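Local coordinates for protein peptidase S8 and S53, subtilisin, kexin, sedolisin (Mycobacterium smegmatis, PDB 4KG7) that probably cleaves peptide bonds as a subtilisin-like serine protease (the mycosin MycP3) of the ESX-3 type VII secretion system, at residues 27-35 with 100-108; 179-187 with 224-232. One frame throughout, in Å; residues are numbered along the deposited sequence.

The two contacts follow one another along the chain, contact 1 closing before contact 2 opens, and their centres lie about 23 Å apart. Each is locked by a disulfide, and each leads into the active-site region of the subtilisin fold. Contact 1 ties the N-terminal extension to the start of helix 104-113, which carries the predicted catalytic His-104. Contact 2 joins the chain leaving strand 175-178 of the seven-stranded parallel sheet to the long loop after strand 209-213. They meet where His-104 packs against Ser-179 and Leu-180 and Val-108 touches Ser-179, so the two disulfide-linked regions converge on the predicted Asp-73, His-104, Ser-319 triad.

Contact 1 of 2, residues 27-35 with 100-108; sequences MQRSECITT and DCDGHGTSV
Ile-33 N donates the shortest sound polar bond across the contact, a nearly straight one to Cys-101 O (2.8 Å, 171° at the hydrogen); Cys-32 CA adds a weak, bent CH···O contact to the same oxygen. Beside this backbone link runs the disulfide, Cys-32 SG to Cys-101 SG at 2.0 Å, with a left-handed twist of -95°. Cys-101 reaches it by swinging SG anti to its own nitrogen (chi1 -176°). Gln-28, extended, lays its amide against the bridge, NE2 3.5 Å from Cys-101 SG, while the same amide nitrogen donates to Ser-30 O. Farther along, Thr-35 CG2 leans on Ser-107 OG at 3.9 Å. The hydroxyl of Thr-35, also bonded to Ser-302, is linked by a water to Gly-103 O, 2.8 Å from that water.

The 100-108 turn is shaped from within by the Asp-100 carboxylate. From one face of its plane, OD1 receives the amide of Asp-102, closing an Asx turn, and that of Gly-103, 2.9 Å from Asp-100 OD1, which extends it to an Asx motif. Asp-100 OD2 takes Thr-106 OG1 through its anti lone pair at 2.6 Å, and the Thr-106 amide from above the plane. Bonds at both oxygens should hold the carboxylate's rotation and fix Gly-103, the N-cap, just ahead of the predicted charge-relay His-104.

Asn-295 bonds both Ile-33 O and Asp-100 O, and Asp-102 points away, to a hydrogen bond with Ser-137 and a salt bridge with Arg-139. Strand 26-28 pairs antiparallel with strand 140-142, Ile-33 and Thr-35 pack on Leu-305 of strand 301-306, and helix 104-113 rests through Val-108 on strand 68-73 of the central sheet.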
ATOM      1  N   MET A  27     -23.026   7.973   1.762  1.00 19.93           N
ATOM      2  CA  MET A  27     -24.052   6.997   1.387  1.00 21.53           C
ATOM      3  C   MET A  27     -23.443   6.020   0.405  1.00 20.93           C
ATOM      4  O   MET A  27     -22.583   6.380  -0.381  1.00 20.06           O
ATOM      5  CB  MET A  27     -25.315   7.675   0.805  1.00 24.46           C
ATOM      6  CG  MET A  27     -25.306   7.980  -0.688  1.00 26.36           C
ATOM      7  SD  MET A  27     -26.793   8.853  -1.270  1.00 31.71           S
ATOM      8  CE  MET A  27     -27.834   7.462  -1.733  1.00 31.29           C
ATOM      9  N   GLN A  28     -23.902   4.775   0.456  1.00 20.78           N
ATOM     10  CA  GLN A  28     -23.405   3.760  -0.462  1.00 20.24           C
ATOM     11  C   GLN A  28     -24.088   3.958  -1.816  1.00 21.99           C
ATOM     12  O   GLN A  28     -25.309   4.005  -1.871  1.00 23.34           O
ATOM     13  CB  GLN A  28     -23.684   2.368   0.099  1.00 20.02           C
ATOM     14  CG  GLN A  28     -22.993   1.279  -0.700  1.00 19.41           C
ATOM     15  CD  GLN A  28     -23.163  -0.093  -0.106  1.00 19.56           C
ATOM     16  OE1 GLN A  28     -23.447  -0.257   1.090  1.00 19.93           O
ATOM     17  NE2 GLN A  28     -22.976  -1.102  -0.945  1.00 19.83           N
ATOM     18  N   ARG A  29     -23.307   4.112  -2.884  1.00 22.84           N
ATOM     19  CA  ARG A  29     -23.868   4.397  -4.221  1.00 25.10           C
ATOM     20  C   ARG A  29     -23.818   3.195  -5.155  1.00 24.09           C
ATOM     21  O   ARG A  29     -24.519   3.184  -6.155  1.00 24.24           O
ATOM     22  CB  ARG A  29     -23.151   5.584  -4.877  1.00 27.82           C
ATOM     23  CG  ARG A  29     -21.758   5.272  -5.391  1.00 30.64           C
ATOM     24  CD  ARG A  29     -21.035   6.508  -5.922  1.00 34.50           C
ATOM     25  NE  ARG A  29     -19.578   6.350  -5.856  1.00 37.02           N
ATOM     26  CZ  ARG A  29     -18.686   7.313  -6.105  1.00 39.47           C
ATOM     27  NH1 ARG A  29     -19.077   8.541  -6.458  1.00 41.09           N
ATOM     28  NH2 ARG A  29     -17.386   7.045  -6.005  1.00 40.83           N
ATOM     29  N   SER A  30     -22.992   2.203  -4.830  1.00 22.08           N
ATOM     30  CA  SER A  30     -22.777   1.018  -5.667  1.00 22.02           C
ATOM     31  C   SER A  30     -22.854  -0.195  -4.772  1.00 19.99           C
ATOM     32  O   SER A  30     -22.471  -0.132  -3.593  1.00 17.42           O
ATOM     33  CB  SER A  30     -21.376   1.040  -6.292  1.00 23.08           C
ATOM     34  OG  SER A  30     -21.354   1.841  -7.446  1.00 27.51           O
ATOM     35  N   GLU A  31     -23.317  -1.298  -5.347  1.00 18.81           N
ATOM     36  CA  GLU A  31     -23.378  -2.575  -4.650  1.00 18.46           C
ATOM     37  C   GLU A  31     -21.979  -3.020  -4.230  1.00 16.67           C
ATOM     38  O   GLU A  31     -21.031  -2.853  -4.973  1.00 15.72           O
ATOM     39  CB  GLU A  31     -23.989  -3.625  -5.588  1.00 19.81           C
ATOM     40  CG  GLU A  31     -24.222  -4.995  -4.978  1.00 20.95           C
ATOM     41  CD  GLU A  31     -24.860  -5.984  -5.952  1.00 22.34           C
ATOM     42  OE1 GLU A  31     -25.140  -5.613  -7.113  1.00 22.26           O
ATOM     43  OE2 GLU A  31     -25.082  -7.150  -5.549  1.00 23.97           O
ATOM     44  N   CYS A  32     -21.874  -3.626  -3.058  1.00 15.65           N
ATOM     45  CA  CYS A  32     -20.604  -4.220  -2.651  1.00 14.97           C
ATOM     46  C   CYS A  32     -20.151  -5.330  -3.608  1.00 14.78           C
ATOM     47  O   CYS A  32     -20.947  -5.993  -4.269  1.00 14.33           O
ATOM     48  CB  CYS A  32     -20.696  -4.807  -1.258  1.00 15.04           C
ATOM     49  SG  CYS A  32     -21.034  -3.616   0.055  1.00 16.03           S
ATOM     50  N   ILE A  33     -18.844  -5.529  -3.616  1.00 14.72           N
ATOM     51  CA  ILE A  33     -18.116  -6.443  -4.492  1.00 15.63           C
ATOM     52  C   ILE A  33     -17.354  -7.416  -3.597  1.00 14.45           C
ATOM     53  O   ILE A  33     -16.874  -7.048  -2.518  1.00 14.20           O
ATOM     54  CB  ILE A  33     -17.092  -5.603  -5.330  1.00 17.21           C
ATOM     55  CG1 ILE A  33     -17.865  -4.696  -6.281  1.00 18.75           C
ATOM     56  CG2 ILE A  33     -16.106  -6.450  -6.112  1.00 18.02           C
ATOM     57  CD1 ILE A  33     -18.934  -5.425  -7.014  1.00 19.78           C
ATOM     58  N   THR A  34     -17.233  -8.653  -4.050  1.00 14.02           N
ATOM     59  CA  THR A  34     -16.303  -9.605  -3.506  1.00 13.43           C
ATOM     60  C   THR A  34     -15.371 -10.111  -4.596  1.00 12.55           C
ATOM     61  O   THR A  34     -15.765 -10.183  -5.773  1.00 13.10           O
ATOM     62  CB  THR A  34     -17.003 -10.793  -2.850  1.00 14.15           C
ATOM     63  OG1 THR A  34     -17.843 -11.466  -3.802  1.00 15.51           O
ATOM     64  CG2 THR A  34     -17.860 -10.317  -1.668  1.00 14.38           C
ATOM     65  N   THR A  35     -14.154 -10.468  -4.199  1.00 11.21           N
ATOM     66  CA  THR A  35     -13.197 -11.104  -5.108  1.00 10.62           C
ATOM     67  C   THR A  35     -13.529 -12.584  -5.310  1.00 11.10           C
ATOM     68  O   THR A  35     -14.081 -13.226  -4.420  1.00 12.13           O
ATOM     69  CB  THR A  35     -11.763 -10.956  -4.568  1.00  9.71           C
ATOM     70  OG1 THR A  35     -11.702 -11.412  -3.205  1.00  9.05           O
ATOM     71  CG2 THR A  35     -11.336  -9.532  -4.598  1.00  9.28           C
ATOM     72  N   ASP A 100     -15.420  -5.016   4.552  1.00  9.36           N
ATOM     73  CA  ASP A 100     -14.839  -4.658   3.278  1.00  8.90           C
ATOM     74  C   ASP A 100     -15.876  -4.842   2.165  1.00  9.54           C
ATOM     75  O   ASP A 100     -16.165  -5.968   1.766  1.00  9.63           O
ATOM     76  CB  ASP A 100     -13.626  -5.556   3.040  1.00  8.31           C
ATOM     77  CG  ASP A 100     -12.892  -5.237   1.750  1.00  7.93           C
ATOM     78  OD1 ASP A 100     -13.254  -4.237   1.080  1.00  7.96           O
ATOM     79  OD2 ASP A 100     -11.982  -6.013   1.394  1.00  7.56           O
ATOM     80  N   CYS A 101     -16.379  -3.728   1.661  1.00 10.14           N
ATOM     81  CA  CYS A 101     -17.404  -3.713   0.612  1.00 11.26           C
ATOM     82  C   CYS A 101     -16.778  -3.768  -0.787  1.00 10.67           C
ATOM     83  O   CYS A 101     -17.485  -3.829  -1.789  1.00 10.87           O
ATOM     84  CB  CYS A 101     -18.242  -2.432   0.809  1.00 12.74           C
ATOM     85  SG  CYS A 101     -19.690  -2.113  -0.242  1.00 15.87           S
ATOM     86  N   ASP A 102     -15.443  -3.793  -0.863  1.00  9.83           N
ATOM     87  CA  ASP A 102     -14.717  -3.655  -2.136  1.00  9.75           C
ATOM     88  C   ASP A 102     -13.867  -4.868  -2.482  1.00  9.38           C
ATOM     89  O   ASP A 102     -13.689  -5.199  -3.644  1.00 10.59           O
ATOM     90  CB  ASP A 102     -13.781  -2.455  -2.063  1.00  9.73           C
ATOM     91  CG  ASP A 102     -14.524  -1.158  -2.004  1.00 10.42           C
ATOM     92  OD1 ASP A 102     -14.813  -0.606  -3.084  1.00 12.16           O
ATOM     93  OD2 ASP A 102     -14.850  -0.692  -0.894  1.00 10.59           O
ATOM     94  N   GLY A 103     -13.308  -5.508  -1.480  1.00  8.59           N
ATOM     95  CA  GLY A 103     -12.451  -6.672  -1.672  1.00  8.14           C
ATOM     96  C   GLY A 103     -10.972  -6.336  -1.558  1.00  7.54           C
ATOM     97  O   GLY A 103     -10.117  -7.226  -1.401  1.00  7.31           O
ATOM     98  N   HIS A 104     -10.659  -5.056  -1.689  1.00  7.17           N
ATOM     99  CA  HIS A 104      -9.281  -4.627  -1.884  1.00  6.88           C
ATOM    100  C   HIS A 104      -8.454  -4.739  -0.614  1.00  6.37           C
ATOM    101  O   HIS A 104      -7.369  -5.354  -0.579  1.00  5.85           O
ATOM    102  CB  HIS A 104      -9.302  -3.200  -2.406  1.00  7.15           C
ATOM    103  CG  HIS A 104      -7.976  -2.717  -2.874  1.00  7.32           C
ATOM    104  ND1 HIS A 104      -7.099  -2.048  -2.055  1.00  7.20           N
ATOM    105  CD2 HIS A 104      -7.373  -2.814  -4.078  1.00  7.79           C
ATOM    106  CE1 HIS A 104      -5.995  -1.784  -2.727  1.00  7.48           C
ATOM    107  NE2 HIS A 104      -6.129  -2.249  -3.951  1.00  7.93           N
ATOM    108  N   GLY A 105      -8.995  -4.184   0.467  1.00  6.18           N
ATOM    109  CA  GLY A 105      -8.342  -4.265   1.768  1.00  6.08           C
ATOM    110  C   GLY A 105      -8.085  -5.702   2.198  1.00  6.13           C
ATOM    111  O   GLY A 105      -7.047  -6.034   2.779  1.00  6.04           O
ATOM    112  N   THR A 106      -9.053  -6.551   1.935  1.00  6.27           N
ATOM    113  CA  THR A 106      -8.914  -7.959   2.274  1.00  6.48           C
ATOM    114  C   THR A 106      -7.789  -8.632   1.508  1.00  6.39           C
ATOM    115  O   THR A 106      -7.008  -9.407   2.072  1.00  6.30           O
ATOM    116  CB  THR A 106     -10.261  -8.705   2.151  1.00  6.92           C
ATOM    117  OG1 THR A 106     -11.271  -8.038   2.923  1.00  7.04           O
ATOM    118  CG2 THR A 106     -10.127 -10.142   2.646  1.00  7.18           C
ATOM    119  N   SER A 107      -7.711  -8.356   0.213  1.00  6.24           N
ATOM    120  CA  SER A 107      -6.636  -8.910  -0.630  1.00  6.22           C
ATOM    121  C   SER A 107      -5.289  -8.403  -0.151  1.00  5.95           C
ATOM    122  O   SER A 107      -4.315  -9.148  -0.023  1.00  6.04           O
ATOM    123  CB  SER A 107      -6.843  -8.509  -2.088  1.00  6.31           C
ATOM    124  OG  SER A 107      -8.027  -9.040  -2.668  1.00  6.55           O
ATOM    125  N   VAL A 108      -5.243  -7.132   0.183  1.00  5.75           N
ATOM    126  CA  VAL A 108      -4.000  -6.524   0.683  1.00  5.69           C
ATOM    127  C   VAL A 108      -3.589  -7.154   2.027  1.00  5.76           C
ATOM    128  O   VAL A 108      -2.459  -7.595   2.210  1.00  5.92           O
ATOM    129  CB  VAL A 108      -4.197  -4.999   0.781  1.00  5.62           C
ATOM    130  CG1 VAL A 108      -3.158  -4.348   1.675  1.00  5.54           C
ATOM    131  CG2 VAL A 108      -4.193  -4.347  -0.600  1.00  5.68           C
TER
HETATM  132  O   HOH W   1     -18.427  -7.078  -0.069  1.00 16.74           O
HETATM  133  O   HOH W   2     -10.792  -9.946  -1.266  1.00  6.06           O

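Contact 2 of 2, residues 179-187 with 224-232; sequences SLVTCLPAD and GAACESNPL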
ATOM      1  N   SER A 179      -2.054   1.047   0.344  1.00  6.17           N
ATOM      2  CA  SER A 179      -2.118   0.494  -1.001  1.00  6.49           C
ATOM      3  C   SER A 179      -3.016   1.273  -1.966  1.00  7.13           C
ATOM      4  O   SER A 179      -2.937   1.066  -3.196  1.00  7.78           O
ATOM      5  CB  SER A 179      -2.554  -0.962  -0.945  1.00  6.39           C
ATOM      6  OG  SER A 179      -1.503  -1.796  -0.511  1.00  6.51           O
ATOM      7  N   LEU A 180      -3.880   2.124  -1.433  1.00  7.73           N
ATOM      8  CA  LEU A 180      -4.672   3.036  -2.243  1.00  8.65           C
ATOM      9  C   LEU A 180      -3.839   4.235  -2.670  1.00  8.48           C
ATOM     10  O   LEU A 180      -2.921   4.652  -1.956  1.00  8.14           O
ATOM     11  CB  LEU A 180      -5.910   3.491  -1.475  1.00  9.71           C
ATOM     12  CG  LEU A 180      -6.884   2.395  -0.992  1.00 10.45           C
ATOM     13  CD1 LEU A 180      -8.009   2.971  -0.136  1.00 11.14           C
ATOM     14  CD2 LEU A 180      -7.371   1.610  -2.187  1.00 10.92           C
ATOM     15  N   VAL A 181      -4.170   4.780  -3.832  1.00  8.53           N
ATOM     16  CA  VAL A 181      -3.431   5.876  -4.460  1.00  8.75           C
ATOM     17  C   VAL A 181      -4.413   6.955  -4.896  1.00  9.34           C
ATOM     18  O   VAL A 181      -5.473   6.657  -5.464  1.00  9.81           O
ATOM     19  CB  VAL A 181      -2.716   5.379  -5.743  1.00  8.91           C
ATOM     20  CG1 VAL A 181      -1.985   6.489  -6.478  1.00  9.37           C
ATOM     21  CG2 VAL A 181      -1.755   4.255  -5.408  1.00  8.53           C
ATOM     22  N   THR A 182      -4.038   8.206  -4.673  1.00  9.58           N
ATOM     23  CA  THR A 182      -4.690   9.354  -5.264  1.00 10.27           C
ATOM     24  C   THR A 182      -3.667  10.128  -6.085  1.00 10.61           C
ATOM     25  O   THR A 182      -2.550  10.347  -5.620  1.00 10.20           O
ATOM     26  CB  THR A 182      -5.278  10.275  -4.175  1.00 10.75           C
ATOM     27  OG1 THR A 182      -6.219   9.510  -3.408  1.00 11.41           O
ATOM     28  CG2 THR A 182      -5.938  11.516  -4.775  1.00 11.60           C
ATOM     29  N   CYS A 183      -4.039  10.550  -7.292  1.00 11.35           N
ATOM     30  CA  CYS A 183      -3.155  11.347  -8.114  1.00 12.16           C
ATOM     31  C   CYS A 183      -3.792  12.683  -8.391  1.00 13.06           C
ATOM     32  O   CYS A 183      -5.023  12.780  -8.460  1.00 13.11           O
ATOM     33  CB  CYS A 183      -2.842  10.661  -9.435  1.00 12.59           C
ATOM     34  SG  CYS A 183      -1.753   9.204  -9.236  1.00 12.77           S
ATOM     35  N   LEU A 184      -2.955  13.717  -8.488  1.00 14.00           N
ATOM     36  CA  LEU A 184      -3.403  15.040  -8.908  1.00 15.71           C
ATOM     37  C   LEU A 184      -2.478  15.584  -9.971  1.00 16.21           C
ATOM     38  O   LEU A 184      -1.286  15.325  -9.959  1.00 15.38           O
ATOM     39  CB  LEU A 184      -3.398  16.011  -7.728  1.00 16.68           C
ATOM     40  CG  LEU A 184      -4.657  15.975  -6.854  1.00 17.42           C
ATOM     41  CD1 LEU A 184      -4.489  16.944  -5.702  1.00 17.82           C
ATOM     42  CD2 LEU A 184      -5.898  16.318  -7.658  1.00 18.28           C
ATOM     43  N   PRO A 185      -3.021  16.364 -10.900  1.00 17.74           N
ATOM     44  CA  PRO A 185      -2.108  16.976 -11.833  1.00 18.68           C
ATOM     45  C   PRO A 185      -1.196  17.961 -11.089  1.00 19.56           C
ATOM     46  O   PRO A 185      -1.604  18.572 -10.093  1.00 18.68           O
ATOM     47  CB  PRO A 185      -3.043  17.688 -12.830  1.00 19.75           C
ATOM     48  CG  PRO A 185      -4.321  17.845 -12.112  1.00 19.86           C
ATOM     49  CD  PRO A 185      -4.431  16.693 -11.175  1.00 18.48           C
ATOM     50  N   ALA A 186       0.034  18.094 -11.570  1.00 20.99           N
ATOM     51  CA  ALA A 186       1.046  18.910 -10.916  1.00 22.95           C
ATOM     52  C   ALA A 186       0.608  20.367 -10.848  1.00 26.34           C
ATOM     53  O   ALA A 186       0.773  20.996  -9.810  1.00 27.54           O
ATOM     54  CB  ALA A 186       2.383  18.776 -11.627  1.00 23.40           C
ATOM     55  N   ASP A 187      -0.001  20.874 -11.916  1.00 29.90           N
ATOM     56  CA  ASP A 187      -0.519  22.253 -11.921  1.00 34.81           C
ATOM     57  C   ASP A 187      -1.707  22.494 -10.968  1.00 37.08           C
ATOM     58  O   ASP A 187      -2.090  23.645 -10.750  1.00 38.94           O
ATOM     59  CB  ASP A 187      -0.853  22.726 -13.354  1.00 36.94           C
ATOM     60  CG  ASP A 187      -2.063  22.016 -13.969  1.00 37.87           C
ATOM     61  OD1 ASP A 187      -2.564  21.031 -13.398  1.00 38.14           O
ATOM     62  OD2 ASP A 187      -2.518  22.457 -15.051  1.00 40.83           O
ATOM     63  N   GLY A 224      -9.012  10.881  -7.235  1.00 24.95           N
ATOM     64  CA  GLY A 224      -8.779  12.151  -7.937  1.00 24.96           C
ATOM     65  C   GLY A 224      -8.634  12.019  -9.450  1.00 25.06           C
ATOM     66  O   GLY A 224      -9.495  11.440 -10.123  1.00 25.10           O
ATOM     67  N   ALA A 225      -7.553  12.591  -9.989  1.00 23.49           N
ATOM     68  CA  ALA A 225      -7.231  12.494 -11.416  1.00 22.55           C
ATOM     69  C   ALA A 225      -6.653  11.129 -11.819  1.00 21.47           C
ATOM     70  O   ALA A 225      -6.097  10.399 -11.002  1.00 20.50           O
ATOM     71  CB  ALA A 225      -6.258  13.597 -11.799  1.00 22.68           C
ATOM     72  N   ALA A 226      -6.779  10.800 -13.104  1.00 20.66           N
ATOM     73  CA  ALA A 226      -6.154   9.606 -13.621  1.00 19.90           C
ATOM     74  C   ALA A 226      -4.643   9.771 -13.414  1.00 18.64           C
ATOM     75  O   ALA A 226      -4.064  10.795 -13.758  1.00 20.57           O
ATOM     76  CB  ALA A 226      -6.491   9.406 -15.100  1.00 20.86           C
ATOM     77  N   CYS A 227      -4.031   8.771 -12.817  1.00 16.38           N
ATOM     78  CA  CYS A 227      -2.581   8.726 -12.656  1.00 14.61           C
ATOM     79  C   CYS A 227      -1.879   8.541 -14.004  1.00 14.03           C
ATOM     80  O   CYS A 227      -2.333   7.748 -14.818  1.00 14.21           O
ATOM     81  CB  CYS A 227      -2.223   7.553 -11.754  1.00 14.01           C
ATOM     82  SG  CYS A 227      -2.865   7.675 -10.060  1.00 14.66           S
ATOM     83  N   GLU A 228      -0.769   9.238 -14.239  1.00 13.26           N
ATOM     84  CA  GLU A 228       0.004   9.033 -15.453  1.00 13.45           C
ATOM     85  C   GLU A 228       1.478   8.973 -15.122  1.00 11.95           C
ATOM     86  O   GLU A 228       1.957   9.714 -14.254  1.00 11.51           O
ATOM     87  CB  GLU A 228      -0.244  10.174 -16.456  1.00 15.61           C
ATOM     88  CG  GLU A 228      -1.630  10.141 -17.066  1.00 18.00           C
ATOM     89  CD  GLU A 228      -1.947  11.317 -17.980  1.00 20.77           C
ATOM     90  OE1 GLU A 228      -1.090  12.215 -18.195  1.00 22.68           O
ATOM     91  OE2 GLU A 228      -3.101  11.339 -18.479  1.00 23.93           O
ATOM     92  N   SER A 229       2.206   8.090 -15.795  1.00 10.86           N
ATOM     93  CA  SER A 229       3.640   8.047 -15.632  1.00 10.27           C
ATOM     94  C   SER A 229       4.273   9.388 -15.954  1.00 10.40           C
ATOM     95  O   SER A 229       3.926  10.041 -16.942  1.00 10.98           O
ATOM     96  CB  SER A 229       4.240   6.971 -16.520  1.00 10.21           C
ATOM     97  OG  SER A 229       4.066   5.695 -15.933  1.00  9.79           O
ATOM     98  N   ASN A 230       5.266   9.748 -15.138  1.00 10.09           N
ATOM     99  CA  ASN A 230       6.042  10.977 -15.310  1.00 10.59           C
ATOM    100  C   ASN A 230       7.292  10.753 -16.148  1.00 11.32           C
ATOM    101  O   ASN A 230       7.752   9.622 -16.277  1.00 11.25           O
ATOM    102  CB  ASN A 230       6.420  11.491 -13.942  1.00 10.12           C
ATOM    103  CG  ASN A 230       5.216  11.936 -13.172  1.00  9.87           C
ATOM    104  OD1 ASN A 230       4.585  12.933 -13.537  1.00  9.75           O
ATOM    105  ND2 ASN A 230       4.841  11.176 -12.136  1.00  9.39           N
ATOM    106  N   PRO A 231       7.832  11.824 -16.741  1.00 12.41           N
ATOM    107  CA  PRO A 231       9.029  11.635 -17.553  1.00 13.31           C
ATOM    108  C   PRO A 231      10.178  11.067 -16.740  1.00 13.55           C
ATOM    109  O   PRO A 231      10.333  11.365 -15.549  1.00 14.25           O
ATOM    110  CB  PRO A 231       9.382  13.046 -18.052  1.00 13.84           C
ATOM    111  CG  PRO A 231       8.171  13.862 -17.799  1.00 13.86           C
ATOM    112  CD  PRO A 231       7.346  13.215 -16.749  1.00 12.94           C
ATOM    113  N   LEU A 232      10.970  10.223 -17.379  1.00 14.77           N
ATOM    114  CA  LEU A 232      12.041   9.520 -16.717  1.00 14.90           C
ATOM    115  C   LEU A 232      13.247  10.441 -16.477  1.00 15.62           C
ATOM    116  O   LEU A 232      13.287  11.555 -17.009  1.00 16.78           O
ATOM    117  CB  LEU A 232      12.443   8.325 -17.588  1.00 15.27           C
ATOM    118  CG  LEU A 232      11.320   7.315 -17.836  1.00 15.37           C
ATOM    119  CD1 LEU A 232      11.875   6.227 -18.724  1.00 16.27           C
ATOM    120  CD2 LEU A 232      10.790   6.735 -16.539  1.00 14.64           C
TER
HETATM  121  O   HOH W   3      -6.536   9.661  -8.409  1.00 15.22           O
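Cys-183 and Cys-227 adopt the same first torsion, each SG anti to its carbonyl carbon (chi1 -71° and -63°), and the two sulfurs meet at 2.1 Å (Cys-183 SG to Cys-227 SG) in a right-handed disulfide with chi3 97°. The two backbones come together almost at right angles, so the bridge fastens a crossing rather than a pair of strands lying side by side. Val-181 flanks it with one methyl, CG1 standing 3.9 Å from Cys-227 SG.

A single hydrogen bond joins the backbones, Ala-225 N to Cys-183 O at 3.0 Å; it is bent, and the donor is tilted off the carbonyl plane. A water stitches the same corner with three bonds: it accepts from Cys-183 N at 2.9 Å and from Gly-224 N at 3.0 Å, and donates to Ala-225 O at 2.7 Å. Beyond the corner, Ala-225 CB packs on Pro-185 CD at 3.6 Å. Thr-182 CG2 lies beside the Gly-224 amide, while the Thr-182 hydroxyl bonds Asp-157. The disulfide lies just after the unmodelled residues 219-223 and probably helps to order the loop that follows them.

As in other subtilisins, residues 179-181 probably border the substrate cleft; Ser-179 OG bonds the backbone oxygen of the predicted nucleophile Ser-319. Strand 182-185 pairs antiparallel with strand 248-251, Thr-182 and Leu-184 pack on Ala-154 of helix 150-170, and Asn-230 ties the following loop to Thr-247, Ser-248 and Ala-277.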